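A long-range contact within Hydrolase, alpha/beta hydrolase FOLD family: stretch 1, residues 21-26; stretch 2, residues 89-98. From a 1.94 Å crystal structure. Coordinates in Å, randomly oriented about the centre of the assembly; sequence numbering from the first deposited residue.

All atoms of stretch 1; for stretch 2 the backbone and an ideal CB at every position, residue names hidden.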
# COMPACT_ATOMS: atom_id res chain seq x y z
N PHE A 21 8.26 -2.58 1.04
CA PHE A 21 7.20 -1.58 1.23
C PHE A 21 6.53 -1.19 -0.07
O PHE A 21 7.21 -0.77 -1.04
CB PHE A 21 7.76 -0.29 1.84
CG PHE A 21 8.06 -0.39 3.29
CD1 PHE A 21 7.08 -0.17 4.24
CD2 PHE A 21 9.36 -0.69 3.72
CE1 PHE A 21 7.36 -0.25 5.60
CE2 PHE A 21 9.66 -0.74 5.08
CZ PHE A 21 8.66 -0.54 6.02
N LEU A 22 5.21 -1.27 -0.07
CA LEU A 22 4.36 -0.72 -1.15
C LEU A 22 3.56 0.47 -0.65
O LEU A 22 2.94 0.42 0.41
CB LEU A 22 3.41 -1.81 -1.72
CG LEU A 22 4.03 -3.12 -2.19
CD1 LEU A 22 2.95 -4.08 -2.76
CD2 LEU A 22 5.14 -2.86 -3.23
N HIS A 23 3.58 1.56 -1.42
CA HIS A 23 2.95 2.82 -1.04
C HIS A 23 1.49 2.85 -1.52
O HIS A 23 1.00 1.90 -2.12
CB HIS A 23 3.71 3.97 -1.71
CG HIS A 23 3.74 3.84 -3.21
ND1 HIS A 23 2.74 4.32 -4.02
CD2 HIS A 23 4.62 3.21 -4.03
CE1 HIS A 23 3.00 4.01 -5.28
NE2 HIS A 23 4.14 3.33 -5.31
N GLY A 24 0.82 3.98 -1.28
CA GLY A 24 -0.58 4.17 -1.67
C GLY A 24 -0.71 5.06 -2.92
O GLY A 24 0.28 5.56 -3.45
N PHE A 25 -1.95 5.24 -3.35
CA PHE A 25 -2.30 6.04 -4.50
C PHE A 25 -1.86 7.49 -4.34
O PHE A 25 -1.91 8.05 -3.23
CB PHE A 25 -3.81 5.97 -4.75
CG PHE A 25 -4.26 6.78 -5.93
CD1 PHE A 25 -3.88 6.39 -7.22
CD2 PHE A 25 -5.03 7.92 -5.77
CE1 PHE A 25 -4.27 7.12 -8.32
CE2 PHE A 25 -5.44 8.67 -6.88
CZ PHE A 25 -5.06 8.27 -8.16
N LEU A 26 -1.41 8.10 -5.43
CA LEU A 26 -1.04 9.53 -5.45
C LEU A 26 0.15 9.80 -4.53
O LEU A 26 0.24 10.86 -3.90
CB LEU A 26 -2.22 10.41 -5.01
CG LEU A 26 -3.05 11.33 -5.92
CD1 LEU A 26 -3.76 12.38 -5.04
CD2 LEU A 26 -2.27 12.03 -7.01
N UNK A 89 1.97 -3.58 2.48
CA UNK A 89 1.25 -2.66 1.62
C UNK A 89 0.29 -1.75 2.37
O UNK A 89 -0.46 -2.22 3.25
CB UNK A 89 0.48 -3.45 0.56
N UNK A 90 0.34 -0.46 2.03
CA UNK A 90 -0.55 0.54 2.58
C UNK A 90 -1.58 0.91 1.54
O UNK A 90 -1.22 1.31 0.44
CB UNK A 90 0.22 1.77 3.05
N UNK A 91 -2.85 0.81 1.92
CA UNK A 91 -3.99 1.29 1.13
C UNK A 91 -3.91 0.67 -0.26
O UNK A 91 -3.91 -0.54 -0.37
CB UNK A 91 -4.01 2.82 1.05
N UNK A 92 -3.76 1.48 -1.31
CA UNK A 92 -3.59 0.91 -2.68
C UNK A 92 -2.53 -0.18 -2.75
O UNK A 92 -2.74 -1.22 -3.38
CB UNK A 92 -3.22 2.02 -3.67
N UNK A 93 -1.37 0.08 -2.15
CA UNK A 93 -0.31 -0.91 -2.07
C UNK A 93 -0.65 -2.16 -1.28
O UNK A 93 -0.06 -3.23 -1.51
CB UNK A 93 0.93 -0.26 -1.45
N UNK A 94 -1.58 -2.04 -0.33
CA UNK A 94 -2.09 -3.20 0.40
C UNK A 94 -2.98 -4.06 -0.45
O UNK A 94 -3.05 -5.27 -0.23
CB UNK A 94 -2.86 -2.75 1.65
N UNK A 95 -3.66 -3.44 -1.42
CA UNK A 95 -4.49 -4.20 -2.37
C UNK A 95 -3.59 -5.03 -3.26
O UNK A 95 -3.85 -6.20 -3.52
CB UNK A 95 -5.37 -3.27 -3.21
N UNK A 96 -2.50 -4.42 -3.69
CA UNK A 96 -1.47 -5.13 -4.40
C UNK A 96 -0.84 -6.23 -3.51
O UNK A 96 -0.63 -7.35 -3.98
CB UNK A 96 -0.40 -4.15 -4.88
N UNK A 97 -0.58 -5.94 -2.24
CA UNK A 97 0.06 -6.93 -1.38
C UNK A 97 -0.86 -8.11 -1.13
O UNK A 97 -0.43 -9.27 -1.10
CB UNK A 97 0.48 -6.30 -0.05
N UNK A 98 -2.15 -7.84 -0.97
CA UNK A 98 -3.11 -8.96 -0.82
C UNK A 98 -3.16 -9.81 -2.09
O UNK A 98 -3.11 -11.04 -2.03
CB UNK A 98 -4.51 -8.43 -0.50

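Position 89 pairs in parallel register with Leu22, CA to CA 4.6 Å, and its ideal CB lies on the same face of the sheet as the Leu22 side chain, 4.1 Å from Leu22 CB. Stretch 1 would tolerate a small residue, but that CB falls 2.1 Å from the carbonyl O of position 93, which leaves room for glycine alone. The residue is Gly89.

At position 90 the backbone N lies 3.2 Å from Leu22 O; with an N-H...O angle of 163° this is a hydrogen bond, open to any residue but proline. CA-to-CB points sideways, its ideal CB 4.0 Å from Leu22 O, so many side chains would suit, including a large one laid along the Gly24 backbone. Tyr90 does this, with Gly24 N and His23 C at its ring edge. An ideal CB on Gly24 would come within 2.6 Å of Tyr90 CE2, so its absence makes space for the ring.

Position 91 has phi/psi 54/-118, a strained turn that glycine would enter most easily. Its ideal CB points toward stretch 1, 4.6 Å from Gly24 CA; stretch 1 offers only backbone there, so a small residue such as glycine, alanine or serine suits the position. Ser91 sits at the N-cap position.

Position 92 starts the helix. Its ideal CB points toward stretch 1, 3.5 Å from Phe25 N and 3.9 Å from Gly24 CA; a long, flexible apolar chain could run between the His23 and Phe25 side chains. Met92 does so: SD is 3.8 Å from Phe25 CB and lies at the edge of the Phe25 ring, while CE reaches 3.6 Å from Gly24 C and 3.9 Å from His23 CE1. A water accepts hydrogen bonds from both Phe25 N (2.8 Å) and Met92 N (3.2 Å), bridging the two backbones.

Position 93 is the most restricted by stretch 1: an ideal CB would lie 2.3 Å from His23 O and 2.8 Å from Leu22 O. Gly93 avoids both clashes, and its N approaches His23 O to 3.0 Å.

Position 94 points away, but a CB would meet Gly89 O at 2.9 Å, favouring glycine; it is Gly94. Position 95 points sideways and position 98 is out of reach; stretch 1 has no atom within 5.5 Å of either CB and does not choose between side chains. They are Arg95, hydrogen-bonded elsewhere in the structure, and Leu98.

Positions 96 and 97 point toward stretch 1, their ideal CBs 4.0 and 4.3 Å from Leu22 CD1; modest apolar residues suit both. Val96 CG1 packs 3.7 Å from Leu22 CD1, and Ala97 CB 4.3 Å from the same methyl.

Stretch 2, residues 89-98: GYSMGGRVAL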
# COMPACT_ATOMS: atom_id res chain seq x y z
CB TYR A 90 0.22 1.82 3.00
CG TYR A 90 -0.65 3.05 3.05
CD1 TYR A 90 -1.59 3.24 4.07
CD2 TYR A 90 -0.53 4.05 2.07
CE1 TYR A 90 -2.40 4.38 4.12
CE2 TYR A 90 -1.35 5.22 2.09
CZ TYR A 90 -2.27 5.37 3.12
OH TYR A 90 -3.06 6.48 3.17
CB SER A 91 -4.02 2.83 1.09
OG SER A 91 -5.33 3.29 0.80
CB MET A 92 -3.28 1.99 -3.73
CG MET A 92 -2.89 1.46 -5.14
SD MET A 92 -2.41 2.81 -6.22
CE MET A 92 -0.67 2.93 -5.86
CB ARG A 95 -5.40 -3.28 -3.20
CG ARG A 95 -6.39 -2.46 -2.33
CD ARG A 95 -7.43 -1.71 -3.17
NE ARG A 95 -6.93 -0.56 -3.94
CZ ARG A 95 -6.68 -0.58 -5.26
NH1 ARG A 95 -6.86 -1.71 -5.95
NH2 ARG A 95 -6.28 0.53 -5.89
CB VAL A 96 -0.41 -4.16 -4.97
CG1 VAL A 96 0.77 -4.93 -5.59
CG2 VAL A 96 -1.05 -3.25 -6.00
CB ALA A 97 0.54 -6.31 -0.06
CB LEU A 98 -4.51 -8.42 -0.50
CG LEU A 98 -4.77 -8.12 0.98
CD1 LEU A 98 -6.05 -7.29 1.13
CD2 LEU A 98 -4.91 -9.39 1.76
O HOH W 1 -4.18 4.61 -1.70
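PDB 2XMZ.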